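Long-range contacts in coiled-coil quantitatively-enriched protein 1 (PDB 7CUJ), which links telomeres to the meiotic centrosome for telomere clustering in meiotic prophase, and is required for telomere length regulation and chromosome segregation: residues A60-A64 and H213-E218; I37-C41 and L233-G238; F104-Q108 and L135-L139; K65-L69 and S127-L131; M26-V30 and V240-S245. All coordinates share one frame; numbering follows the deposited sequence.

Contact 1. Residues A60-A64 and H213-E218; sequences AHNIA and HLGSIE
Ile217 lays its CG2 methyl over one face of the His61 ring. CG2 sits 4.2 Å from the ring centroid and 25° off the normal, a CH-pi contact displaced toward the ring rim. The two side chains cross at about a right angle. With CG1 turned away from the backbone N (chi1 -170°), CG2 falls between N and the carbonyl carbon and lies over the ring, while CD1 also reaches Ala60. The CG2 methyl lies 3.8 Å from Ala60 CB. One turn further on, Ala64 CB rests 3.9 Å from Glu218 CD, against the carboxylate end of that side chain. The His213 ring approaches from its edge. Its ND1 gives a weak, bent hydrogen bond to Ala64 O, 3.0 Å away and close to the ring plane. Ala64 O also takes a weak bond from Lys103.

Residues 213-218 form a strand-to-helix connection of a parallel alpha/beta fold. Strand 208-213 ends at His213, a type II beta turn runs to Ser216, and helix 217-223 starts there. Ser216 is the N-cap. Its OG accepts from Glu218 N and donates to His213 O at 2.8 Å, so one hydroxyl ties the strand end to the helix start. Glu218 OE1 accepts from His213 N at 3.0 Å on its anti side and forms a salt bridge with Lys103. OE2 accepts from Ile191 N, and a water connects it to His61 ND1. A second water bridges the backbones. It donates to Ala60 O at 2.8 Å and accepts from Ile217 N at 3.1 Å.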
# COMPACT_ATOMS: atom_id res chain seq x y z
N ALA A 60 -4.25 -13.55 9.27
CA ALA A 60 -5.55 -14.10 8.93
C ALA A 60 -5.81 -15.35 9.78
O ALA A 60 -6.92 -15.53 10.29
CB ALA A 60 -5.61 -14.38 7.45
N HIS A 61 -4.77 -16.18 9.94
CA HIS A 61 -4.81 -17.32 10.84
C HIS A 61 -5.16 -16.87 12.25
O HIS A 61 -6.00 -17.48 12.91
CB HIS A 61 -3.48 -18.09 10.84
CG HIS A 61 -3.36 -19.07 9.73
ND1 HIS A 61 -4.32 -20.04 9.49
CD2 HIS A 61 -2.39 -19.26 8.81
CE1 HIS A 61 -3.95 -20.77 8.46
NE2 HIS A 61 -2.77 -20.32 8.02
N ASN A 62 -4.52 -15.78 12.71
CA ASN A 62 -4.66 -15.31 14.08
C ASN A 62 -6.10 -14.86 14.33
O ASN A 62 -6.68 -15.22 15.36
CB ASN A 62 -3.66 -14.21 14.43
CG ASN A 62 -2.22 -14.68 14.43
OD1 ASN A 62 -1.95 -15.88 14.47
ND2 ASN A 62 -1.29 -13.74 14.39
N ILE A 63 -6.65 -14.07 13.40
CA ILE A 63 -8.02 -13.58 13.49
C ILE A 63 -8.98 -14.76 13.57
O ILE A 63 -9.97 -14.71 14.31
CB ILE A 63 -8.34 -12.63 12.31
CG1 ILE A 63 -7.53 -11.33 12.40
CG2 ILE A 63 -9.83 -12.36 12.20
CD1 ILE A 63 -7.34 -10.61 11.08
N ALA A 64 -8.66 -15.83 12.83
CA ALA A 64 -9.49 -17.02 12.75
C ALA A 64 -9.37 -17.85 14.03
O ALA A 64 -10.29 -18.60 14.37
CB ALA A 64 -9.13 -17.83 11.53
N HIS A 213 -13.51 -21.73 10.28
CA HIS A 213 -14.35 -20.54 10.20
C HIS A 213 -14.79 -20.29 8.76
O HIS A 213 -13.97 -20.29 7.85
CB HIS A 213 -13.64 -19.32 10.81
CG HIS A 213 -14.00 -19.08 12.23
ND1 HIS A 213 -13.05 -19.03 13.24
CD2 HIS A 213 -15.20 -18.88 12.83
CE1 HIS A 213 -13.65 -18.81 14.39
NE2 HIS A 213 -14.96 -18.71 14.17
N LEU A 214 -16.10 -20.09 8.59
CA LEU A 214 -16.69 -19.83 7.29
C LEU A 214 -16.20 -18.48 6.77
O LEU A 214 -16.35 -17.46 7.44
CB LEU A 214 -18.22 -19.86 7.40
CG LEU A 214 -18.86 -21.24 7.59
CD1 LEU A 214 -20.27 -21.10 8.15
CD2 LEU A 214 -18.90 -22.00 6.28
N GLY A 215 -15.60 -18.51 5.58
CA GLY A 215 -15.19 -17.31 4.86
C GLY A 215 -13.80 -16.83 5.26
O GLY A 215 -13.36 -15.79 4.77
N SER A 216 -13.12 -17.59 6.13
CA SER A 216 -11.79 -17.25 6.60
C SER A 216 -10.74 -17.87 5.69
O SER A 216 -11.08 -18.53 4.71
CB SER A 216 -11.61 -17.68 8.04
OG SER A 216 -11.50 -19.09 8.13
N ILE A 217 -9.46 -17.66 6.03
CA ILE A 217 -8.34 -18.28 5.33
C ILE A 217 -8.38 -19.79 5.51
O ILE A 217 -7.86 -20.53 4.67
CB ILE A 217 -6.98 -17.70 5.78
CG1 ILE A 217 -5.85 -18.18 4.86
CG2 ILE A 217 -6.70 -18.01 7.24
CD1 ILE A 217 -4.59 -17.36 4.93
N GLU A 218 -8.99 -20.24 6.61
CA GLU A 218 -9.12 -21.66 6.92
C GLU A 218 -9.98 -22.32 5.86
O GLU A 218 -9.64 -23.39 5.35
CB GLU A 218 -9.74 -21.85 8.31
CG GLU A 218 -8.97 -21.20 9.44
CD GLU A 218 -9.43 -21.65 10.83
OE1 GLU A 218 -10.64 -21.53 11.12
OE2 GLU A 218 -8.57 -22.12 11.60
O HOH W 1 -8.94 -15.73 8.40
O HOH W 2 -5.72 -21.48 11.47

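Contact 2. Residues I37-C41 and L233-G238; sequences IDHFC and LVNIVG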
# COMPACT_ATOMS: atom_id res chain seq x y z
N ILE A 37 -1.50 -7.36 -1.92
CA ILE A 37 -2.31 -8.48 -2.37
C ILE A 37 -2.50 -8.37 -3.89
O ILE A 37 -2.31 -9.35 -4.60
CB ILE A 37 -3.65 -8.54 -1.61
CG1 ILE A 37 -3.47 -9.09 -0.19
CG2 ILE A 37 -4.69 -9.35 -2.38
CD1 ILE A 37 -4.65 -8.86 0.73
N ASP A 38 -2.84 -7.16 -4.35
CA ASP A 38 -3.08 -6.90 -5.76
C ASP A 38 -1.82 -7.24 -6.56
O ASP A 38 -1.91 -7.86 -7.62
CB ASP A 38 -3.55 -5.47 -6.00
CG ASP A 38 -3.74 -5.13 -7.47
OD1 ASP A 38 -4.64 -5.73 -8.11
OD2 ASP A 38 -2.98 -4.28 -7.98
N HIS A 39 -0.66 -6.83 -6.04
CA HIS A 39 0.62 -7.07 -6.68
C HIS A 39 0.90 -8.57 -6.78
O HIS A 39 1.17 -9.08 -7.87
CB HIS A 39 1.74 -6.32 -5.94
CG HIS A 39 3.07 -6.43 -6.60
ND1 HIS A 39 3.49 -5.54 -7.58
CD2 HIS A 39 4.09 -7.31 -6.43
CE1 HIS A 39 4.69 -5.87 -7.98
NE2 HIS A 39 5.09 -6.95 -7.29
N PHE A 40 0.80 -9.26 -5.64
CA PHE A 40 1.16 -10.66 -5.50
C PHE A 40 0.23 -11.55 -6.32
O PHE A 40 0.66 -12.58 -6.84
CB PHE A 40 1.14 -11.05 -4.02
CG PHE A 40 1.32 -12.52 -3.75
CD1 PHE A 40 2.56 -13.12 -3.88
CD2 PHE A 40 0.24 -13.30 -3.34
CE1 PHE A 40 2.73 -14.47 -3.62
CE2 PHE A 40 0.41 -14.65 -3.08
CZ PHE A 40 1.65 -15.23 -3.22
N CYS A 41 -1.04 -11.16 -6.43
CA CYS A 41 -2.06 -12.02 -7.01
C CYS A 41 -2.25 -11.78 -8.51
O CYS A 41 -3.04 -12.49 -9.14
CB CYS A 41 -3.40 -11.85 -6.29
SG CYS A 41 -3.45 -12.64 -4.66
N LEU A 233 -0.71 -20.37 -2.77
CA LEU A 233 -0.69 -19.16 -1.97
C LEU A 233 -1.54 -18.08 -2.63
O LEU A 233 -2.33 -17.41 -1.96
CB LEU A 233 0.76 -18.68 -1.78
CG LEU A 233 1.64 -19.56 -0.90
CD1 LEU A 233 3.04 -18.97 -0.77
CD2 LEU A 233 1.03 -19.75 0.48
N VAL A 234 -1.40 -17.95 -3.96
CA VAL A 234 -2.08 -16.91 -4.72
C VAL A 234 -3.59 -17.05 -4.56
O VAL A 234 -4.29 -16.06 -4.34
CB VAL A 234 -1.62 -16.91 -6.19
CG1 VAL A 234 -2.59 -16.20 -7.12
CG2 VAL A 234 -0.22 -16.32 -6.34
N ASN A 235 -4.09 -18.29 -4.61
CA ASN A 235 -5.52 -18.57 -4.61
C ASN A 235 -6.15 -18.31 -3.24
O ASN A 235 -7.21 -17.70 -3.16
CB ASN A 235 -5.84 -19.96 -5.17
CG ASN A 235 -5.72 -20.02 -6.67
OD1 ASN A 235 -6.14 -19.11 -7.38
ND2 ASN A 235 -5.16 -21.11 -7.18
N ILE A 236 -5.49 -18.78 -2.16
CA ILE A 236 -6.03 -18.62 -0.82
C ILE A 236 -6.04 -17.15 -0.41
O ILE A 236 -6.92 -16.74 0.34
CB ILE A 236 -5.32 -19.53 0.22
CG1 ILE A 236 -3.87 -19.12 0.47
CG2 ILE A 236 -5.46 -21.00 -0.14
CD1 ILE A 236 -3.21 -19.84 1.63
N VAL A 237 -5.07 -16.37 -0.91
CA VAL A 237 -5.02 -14.94 -0.64
C VAL A 237 -6.13 -14.25 -1.43
O VAL A 237 -6.86 -13.43 -0.88
CB VAL A 237 -3.64 -14.34 -0.96
CG1 VAL A 237 -3.67 -12.81 -0.92
CG2 VAL A 237 -2.56 -14.87 -0.03
N GLY A 238 -6.24 -14.60 -2.72
CA GLY A 238 -7.22 -14.01 -3.62
C GLY A 238 -8.64 -14.18 -3.11
O GLY A 238 -9.41 -13.22 -3.08
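Phe40 and Cys41 pack on Val234 and Val237 in an apolar helix-helix contact at the periphery of the domain; the centre of the contact lies about 21 Å from the centre of the chain. The axes of the two short segments approach to 10.0 Å and run roughly antiparallel, at 145°. No hydrogen bond crosses between them. Phe40 points its ring away from its own N (chi1 172°) and across to the other helix. CE2 meets Val234 CG2 at 3.7 Å, an off-centre CH-pi approach. Leu233 CB touches the ring edge, 3.8 Å from CZ. Cys41 SG lies 3.5 Å from Val234 O and 3.8 Å from Val237 CG1. That valine methyl also meets Ile37 CG1 at 3.8 Å, so one methyl serves both residues. With an alanine here in place of Phe40, Leu233 CB and the Val234 methyl would probably lose their partner, opening a gap between the helices. A chain of another protein packs on Ile37 and Cys41, while His39 bonds to Asp46 of the second copy of this protein. Helix 47-65 packs on both helices: Ile53 touches Phe40 and Val237, and Phe56 touches Ile37. Ile236 rests on Ala220 and Ile221 of helix 217-223.

Contact 3. Residues F104-Q108 and L135-L139; sequences FLFLQ and LTQWL
Phe104 and Trp138 join two helices of an alpha-beta-alpha unit in the parallel alpha/beta fold. Helix 102-112 leads to strand 121-126, and helix 129-141 follows it. The two helices run in similar directions, their short segments inclined at 40° with axes 11.3 Å apart at closest approach. No hydrogen bond passes between residues 104-108 and 135-139.

Phe104 offers one ring face to Leu135. The CD2 methyl of Leu135 stands 4.0 Å from the Phe104 ring centroid, nearly along the normal, in a CH-pi contact. The Trp138 six-membered ring comes in obliquely, its plane at 31° to that of Phe104. Their nearest atoms, Phe104 CD2 and Trp138 CE3, are 3.5 Å apart. Trp138 swings its indole away from its own N (chi1 179°), and this carries it out toward helix 102-112. The far edge of the indole then reaches the backbone, where Phe104 O lies in the ring plane, 3.2 Å from CZ3. Phe104 O also accepts the helical bond from Gln108 N. A valine in place of Phe104 has no ring to set against Leu135 CD2 and Trp138 CE3, and is likely to leave His66 without its edge-to-face partner.

Toward the sheet, Leu135 rests on Ile164 of strand 162-166, and Leu139 on Ala146 of strand 146-148. Leu107 meets Leu135 at about a right angle, CD1 to CD1 at 3.6 Å. Gln108 crosses Trp138, its amide plane tilted against the indole. Its CB lies 3.5 Å from Trp138 CH2, and its NE2 is 3.2 Å from Trp138 CZ2.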
# COMPACT_ATOMS: atom_id res chain seq x y z
N PHE A 104 -14.97 -21.33 20.63
CA PHE A 104 -15.09 -21.46 22.07
C PHE A 104 -16.51 -21.89 22.43
O PHE A 104 -16.69 -22.83 23.22
CB PHE A 104 -14.70 -20.15 22.77
CG PHE A 104 -13.24 -20.03 23.12
CD1 PHE A 104 -12.26 -20.11 22.14
CD2 PHE A 104 -12.84 -19.80 24.43
CE1 PHE A 104 -10.92 -19.99 22.46
CE2 PHE A 104 -11.50 -19.67 24.75
CZ PHE A 104 -10.54 -19.76 23.77
N LEU A 105 -17.51 -21.22 21.84
CA LEU A 105 -18.91 -21.49 22.12
C LEU A 105 -19.25 -22.92 21.69
O LEU A 105 -19.97 -23.62 22.40
CB LEU A 105 -19.79 -20.46 21.40
CG LEU A 105 -21.30 -20.66 21.56
CD1 LEU A 105 -21.72 -20.60 23.02
CD2 LEU A 105 -22.07 -19.62 20.75
N PHE A 106 -18.73 -23.33 20.53
CA PHE A 106 -18.95 -24.68 20.03
C PHE A 106 -18.48 -25.70 21.06
O PHE A 106 -19.22 -26.62 21.40
CB PHE A 106 -18.27 -24.90 18.68
CG PHE A 106 -18.26 -26.34 18.22
CD1 PHE A 106 -19.37 -26.88 17.58
CD2 PHE A 106 -17.17 -27.16 18.46
CE1 PHE A 106 -19.37 -28.21 17.18
CE2 PHE A 106 -17.18 -28.49 18.06
CZ PHE A 106 -18.28 -29.01 17.42
N LEU A 107 -17.25 -25.52 21.56
CA LEU A 107 -16.63 -26.46 22.47
C LEU A 107 -17.40 -26.53 23.78
O LEU A 107 -17.54 -27.60 24.36
CB LEU A 107 -15.16 -26.07 22.69
CG LEU A 107 -14.22 -26.35 21.52
CD1 LEU A 107 -12.87 -25.70 21.75
CD2 LEU A 107 -14.06 -27.85 21.29
N GLN A 108 -17.93 -25.38 24.22
CA GLN A 108 -18.72 -25.29 25.44
C GLN A 108 -20.00 -26.11 25.28
O GLN A 108 -20.31 -26.94 26.13
CB GLN A 108 -19.06 -23.83 25.75
CG GLN A 108 -19.72 -23.63 27.11
CD GLN A 108 -20.61 -22.41 27.12
OE1 GLN A 108 -21.70 -22.40 26.57
NE2 GLN A 108 -20.13 -21.35 27.76
N LEU A 135 -8.29 -21.49 26.95
CA LEU A 135 -9.33 -22.46 26.63
C LEU A 135 -9.41 -23.48 27.76
O LEU A 135 -10.50 -23.73 28.28
CB LEU A 135 -8.99 -23.15 25.30
CG LEU A 135 -10.14 -23.46 24.34
CD1 LEU A 135 -9.88 -24.76 23.61
CD2 LEU A 135 -11.49 -23.52 25.05
N THR A 136 -8.25 -24.03 28.13
CA THR A 136 -8.12 -25.03 29.18
C THR A 136 -8.76 -24.54 30.47
O THR A 136 -9.53 -25.27 31.10
CB THR A 136 -6.65 -25.42 29.41
OG1 THR A 136 -6.08 -25.86 28.19
CG2 THR A 136 -6.47 -26.49 30.47
N GLN A 137 -8.45 -23.30 30.85
CA GLN A 137 -8.91 -22.73 32.11
C GLN A 137 -10.41 -22.43 32.03
O GLN A 137 -11.11 -22.52 33.03
CB GLN A 137 -8.10 -21.48 32.48
CG GLN A 137 -6.67 -21.78 32.89
CD GLN A 137 -6.55 -22.69 34.09
OE1 GLN A 137 -7.36 -22.65 35.02
NE2 GLN A 137 -5.52 -23.52 34.09
N TRP A 138 -10.88 -22.08 30.83
CA TRP A 138 -12.27 -21.70 30.65
C TRP A 138 -13.19 -22.92 30.64
O TRP A 138 -14.34 -22.83 31.08
CB TRP A 138 -12.45 -20.83 29.40
CG TRP A 138 -13.88 -20.45 29.18
CD1 TRP A 138 -14.66 -19.67 29.99
CD2 TRP A 138 -14.72 -20.85 28.08
NE1 TRP A 138 -15.92 -19.55 29.46
CE2 TRP A 138 -15.98 -20.26 28.29
CE3 TRP A 138 -14.52 -21.64 26.94
CZ2 TRP A 138 -17.04 -20.44 27.41
CZ3 TRP A 138 -15.57 -21.81 26.06
CH2 TRP A 138 -16.81 -21.22 26.30
N LEU A 139 -12.69 -24.05 30.14
CA LEU A 139 -13.47 -25.28 30.10
C LEU A 139 -13.63 -25.84 31.51
O LEU A 139 -14.69 -26.34 31.87
CB LEU A 139 -12.82 -26.30 29.16
CG LEU A 139 -12.93 -26.01 27.67
CD1 LEU A 139 -12.15 -27.04 26.86
CD2 LEU A 139 -14.39 -25.98 27.22

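Contact 4. Residues K65-L69 and S127-L131; sequences KHPSL and SNQFL
Lys65 and Ser127 make the polar half of this contact. Lys65 NZ donates to Ser127 O at 3.2 Å, from above the carbonyl plane and not on a lone pair. A weak bond joins the same NZ to Ser127 OG at 2.9 Å. The main charged partner of Lys65 is Glu192, which forms a salt bridge with it, and Ser127 OG is bonded to Asp190. NZ also donates to a water at 2.7 Å. That water accepts in turn from Asn128 ND2 at 3.0 Å. The ammonium is therefore gripped from several directions, and the Glu192 carboxylate probably favours its positive charge.

Capping is a second kind of interaction. Asn128 is the N-cap of helix 129-141. Its OD1 accepts from Leu131 N at 3.1 Å, in the carbonyl plane and on a lone pair. With OD1 on the helix and ND2 on the water, both ends of the amide are engaged, which fixes its flip.

The apolar part centres on Leu131. Its CG is anti to the carbonyl carbon (chi1 -74°). Both methyls reach His66 CB, CD2 at 3.7 Å, and CD1 also lies 3.8 Å from Lys65 CB. Leu69 CD2 closes on Leu131 CG at 4.0 Å and also brushes the Phe130 ring. Leu69 runs alongside the Asn128 amide, head to tail, with its CD2 beside OD1.

An N-cap at the start of a helix that follows a strand is typical of parallel alpha/beta folds; here strand 121-126 comes before it, and the loop after helix 47-65 packs on that helix start.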
# COMPACT_ATOMS: atom_id res chain seq x y z
N LYS A 65 -8.24 -17.73 14.73
CA LYS A 65 -8.06 -18.41 16.01
C LYS A 65 -8.88 -17.67 17.06
O LYS A 65 -9.83 -18.23 17.61
CB LYS A 65 -6.58 -18.49 16.39
CG LYS A 65 -5.77 -19.51 15.62
CD LYS A 65 -4.29 -19.45 15.93
CE LYS A 65 -3.43 -19.62 14.70
NZ LYS A 65 -1.99 -19.50 15.01
N HIS A 66 -8.52 -16.41 17.32
CA HIS A 66 -9.29 -15.55 18.21
C HIS A 66 -8.91 -14.09 17.97
O HIS A 66 -7.73 -13.76 17.94
CB HIS A 66 -9.07 -15.94 19.67
CG HIS A 66 -10.22 -15.59 20.55
ND1 HIS A 66 -11.09 -16.54 21.02
CD2 HIS A 66 -10.66 -14.40 21.02
CE1 HIS A 66 -12.01 -15.96 21.77
NE2 HIS A 66 -11.77 -14.65 21.78
N PRO A 67 -9.90 -13.18 17.81
CA PRO A 67 -9.60 -11.76 17.61
C PRO A 67 -8.84 -11.11 18.77
O PRO A 67 -8.14 -10.11 18.57
CB PRO A 67 -10.98 -11.12 17.41
CG PRO A 67 -11.96 -12.10 18.01
CD PRO A 67 -11.34 -13.47 17.78
N SER A 68 -8.96 -11.69 19.97
CA SER A 68 -8.37 -11.11 21.17
C SER A 68 -6.86 -11.33 21.21
O SER A 68 -6.20 -10.87 22.15
CB SER A 68 -9.05 -11.61 22.42
OG SER A 68 -8.74 -12.97 22.65
N LEU A 69 -6.31 -11.99 20.19
CA LEU A 69 -4.87 -12.01 19.98
C LEU A 69 -4.36 -10.59 19.66
O LEU A 69 -3.15 -10.37 19.65
CB LEU A 69 -4.49 -12.99 18.86
CG LEU A 69 -4.65 -14.49 19.16
CD1 LEU A 69 -4.16 -15.33 18.00
CD2 LEU A 69 -3.91 -14.89 20.43
N SER A 127 -2.80 -23.91 17.75
CA SER A 127 -1.48 -23.43 17.36
C SER A 127 -1.17 -22.09 18.03
O SER A 127 -0.67 -21.17 17.38
CB SER A 127 -1.34 -23.35 15.86
OG SER A 127 -2.25 -22.41 15.32
N ASN A 128 -1.44 -22.01 19.34
CA ASN A 128 -1.24 -20.79 20.11
C ASN A 128 -1.23 -21.12 21.60
O ASN A 128 -2.18 -21.70 22.11
CB ASN A 128 -2.32 -19.75 19.79
CG ASN A 128 -1.99 -18.38 20.35
OD1 ASN A 128 -2.38 -18.05 21.47
ND2 ASN A 128 -1.24 -17.60 19.60
N GLN A 129 -0.15 -20.73 22.28
CA GLN A 129 0.06 -21.08 23.68
C GLN A 129 -0.96 -20.36 24.56
O GLN A 129 -1.59 -20.99 25.40
CB GLN A 129 1.50 -20.79 24.11
CG GLN A 129 1.81 -21.22 25.54
CD GLN A 129 1.66 -22.71 25.75
OE1 GLN A 129 2.39 -23.51 25.16
NE2 GLN A 129 0.72 -23.09 26.60
N PHE A 130 -1.12 -19.05 24.35
CA PHE A 130 -2.01 -18.25 25.16
C PHE A 130 -3.43 -18.81 25.12
O PHE A 130 -4.06 -18.96 26.16
CB PHE A 130 -1.97 -16.77 24.73
CG PHE A 130 -3.09 -15.95 25.33
CD1 PHE A 130 -3.10 -15.65 26.68
CD2 PHE A 130 -4.15 -15.52 24.55
CE1 PHE A 130 -4.14 -14.92 27.24
CE2 PHE A 130 -5.19 -14.78 25.10
CZ PHE A 130 -5.18 -14.49 26.45
N LEU A 131 -3.91 -19.11 23.91
CA LEU A 131 -5.28 -19.57 23.71
C LEU A 131 -5.47 -20.95 24.32
O LEU A 131 -6.51 -21.24 24.90
CB LEU A 131 -5.63 -19.55 22.22
CG LEU A 131 -5.85 -18.17 21.62
CD1 LEU A 131 -6.07 -18.26 20.12
CD2 LEU A 131 -7.02 -17.46 22.29
O HOH W 3 -0.69 -17.82 16.66

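Contact 5. Residues M26-V30 and V240-S245; sequences MHRLV and VATLSS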
# COMPACT_ATOMS: atom_id res chain seq x y z
N MET A 26 -10.80 -8.82 9.32
CA MET A 26 -10.44 -9.39 8.03
C MET A 26 -10.51 -8.31 6.95
O MET A 26 -9.66 -8.26 6.07
CB MET A 26 -11.37 -10.55 7.66
CG MET A 26 -11.04 -11.85 8.38
SD MET A 26 -9.30 -12.32 8.28
CE MET A 26 -9.11 -12.52 6.50
N HIS A 27 -11.53 -7.44 7.05
CA HIS A 27 -11.72 -6.35 6.12
C HIS A 27 -10.57 -5.34 6.24
O HIS A 27 -10.02 -4.91 5.24
CB HIS A 27 -13.12 -5.73 6.29
CG HIS A 27 -13.30 -4.42 5.59
ND1 HIS A 27 -13.96 -4.32 4.38
CD2 HIS A 27 -12.93 -3.17 5.93
CE1 HIS A 27 -13.99 -3.06 4.00
NE2 HIS A 27 -13.36 -2.33 4.94
N ARG A 28 -10.21 -5.00 7.49
CA ARG A 28 -9.14 -4.07 7.78
C ARG A 28 -7.81 -4.63 7.27
O ARG A 28 -7.00 -3.88 6.71
CB ARG A 28 -9.07 -3.79 9.29
CG ARG A 28 -8.02 -2.77 9.72
CD ARG A 28 -8.30 -1.32 9.33
NE ARG A 28 -9.54 -0.78 9.89
CZ ARG A 28 -9.63 -0.09 11.02
NH1 ARG A 28 -10.81 0.35 11.43
NH2 ARG A 28 -8.56 0.15 11.76
N LEU A 29 -7.61 -5.94 7.46
CA LEU A 29 -6.37 -6.61 7.11
C LEU A 29 -6.14 -6.56 5.60
O LEU A 29 -5.05 -6.21 5.16
CB LEU A 29 -6.44 -8.06 7.62
CG LEU A 29 -5.24 -8.93 7.27
CD1 LEU A 29 -3.97 -8.41 7.95
CD2 LEU A 29 -5.49 -10.38 7.65
N VAL A 30 -7.17 -6.91 4.83
CA VAL A 30 -7.09 -6.95 3.38
C VAL A 30 -6.86 -5.53 2.85
O VAL A 30 -6.09 -5.35 1.90
CB VAL A 30 -8.34 -7.60 2.76
CG1 VAL A 30 -8.45 -7.34 1.26
CG2 VAL A 30 -8.39 -9.09 3.04
N VAL A 240 -9.70 -14.98 -0.03
CA VAL A 240 -9.86 -14.27 1.22
C VAL A 240 -10.02 -12.78 0.94
O VAL A 240 -10.90 -12.14 1.50
CB VAL A 240 -8.71 -14.58 2.20
CG1 VAL A 240 -8.48 -13.47 3.22
CG2 VAL A 240 -8.93 -15.91 2.91
N ALA A 241 -9.16 -12.24 0.06
CA ALA A 241 -9.23 -10.84 -0.33
C ALA A 241 -10.62 -10.51 -0.88
O ALA A 241 -11.22 -9.51 -0.48
CB ALA A 241 -8.14 -10.49 -1.32
N THR A 242 -11.14 -11.35 -1.79
CA THR A 242 -12.43 -11.10 -2.40
C THR A 242 -13.53 -11.12 -1.34
O THR A 242 -14.35 -10.21 -1.28
CB THR A 242 -12.72 -12.07 -3.55
OG1 THR A 242 -11.72 -11.89 -4.55
CG2 THR A 242 -14.09 -11.87 -4.17
N LEU A 243 -13.53 -12.17 -0.51
CA LEU A 243 -14.58 -12.37 0.48
C LEU A 243 -14.63 -11.20 1.47
O LEU A 243 -15.71 -10.86 1.96
CB LEU A 243 -14.36 -13.70 1.21
CG LEU A 243 -14.61 -14.96 0.38
CD1 LEU A 243 -14.18 -16.21 1.13
CD2 LEU A 243 -16.07 -15.07 -0.04
N SER A 244 -13.47 -10.57 1.72
CA SER A 244 -13.36 -9.55 2.76
C SER A 244 -13.23 -8.15 2.17
O SER A 244 -12.70 -7.26 2.84
CB SER A 244 -12.19 -9.85 3.67
OG SER A 244 -12.28 -11.16 4.22
N SER A 245 -13.73 -7.94 0.95
CA SER A 245 -13.63 -6.64 0.29
C SER A 245 -14.95 -5.87 0.41
O SER A 245 -15.97 -6.40 -0.09
CB SER A 245 -13.18 -6.77 -1.14
OG SER A 245 -11.82 -7.16 -1.20
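Met26 is bent at chi2 (-51°) and again at chi3, which turns its terminal methyl toward Val240. CE meets Val240 CG1 at 3.5 Å, and the two side chains cross at about a right angle. Val30 has CG1 anti to the backbone N (chi1 166°) and CG2 anti to the carbonyl carbon, a setting that brings CG1 to Ala241 CB and CG2 to Ser244 CB. CG1 lies 4.1 Å from Ala241 CB. CG2 lies 3.9 Å from Ala241 CA and equally close to Ser244 CB. Val30 thus touches both Ala241 and Ser244, which lie three residues apart at the helix end.

The contact joins the early helix 20-32 to the end of helix 232-243, in a helical cluster beside the parallel sheet. Ser244 is the first residue beyond that end. Its OG gives a weak bond to Val240 O at 3.2 Å, back into its own helix. The same OG lies 3.6 Å from Met26 CB, a contact with carbon. No hydrogen bond between polar groups crosses the contact. The backbones still come close: His27 CA points its hydrogen at Ser244 O, 3.5 Å away, with an angle of 156° at the hydrogen. The ring of His27 stands beside the same carbonyl and is an exposed part of the contact.

Met26 also touches Ile63 of helix 47-65, and Val240 touches Phe56 of that helix and Ile217 of helix 217-223. A chain of a different protein packs on Val30 and Ala241 and forms a hydrogen bond with Thr242 OG1.

In the fold
The contacts form a row through this fragment, a parallel alpha/beta domain of the longer protein, with contacts 2 and 3 at its ends, their centres about 34 Å apart on opposite sides of the chain's centre. Contacts 2 and 5 share helix 232-243; their centres lie about 11 Å apart, and Ile37 CG2 meets Ala241 CB at 3.8 Å. Contact 5 touches contact 1 through Val240 CG2 and Ile217 CA, 3.4 Å apart. Contact 1 passes to contact 4 where Asn62 O meets Leu69 CD1. Contacts 3 and 4 share helix 129-141 and meet at the Phe104 and His66 rings. Partner proteins reach contacts 2, 4 and 5 but not contacts 1 and 3.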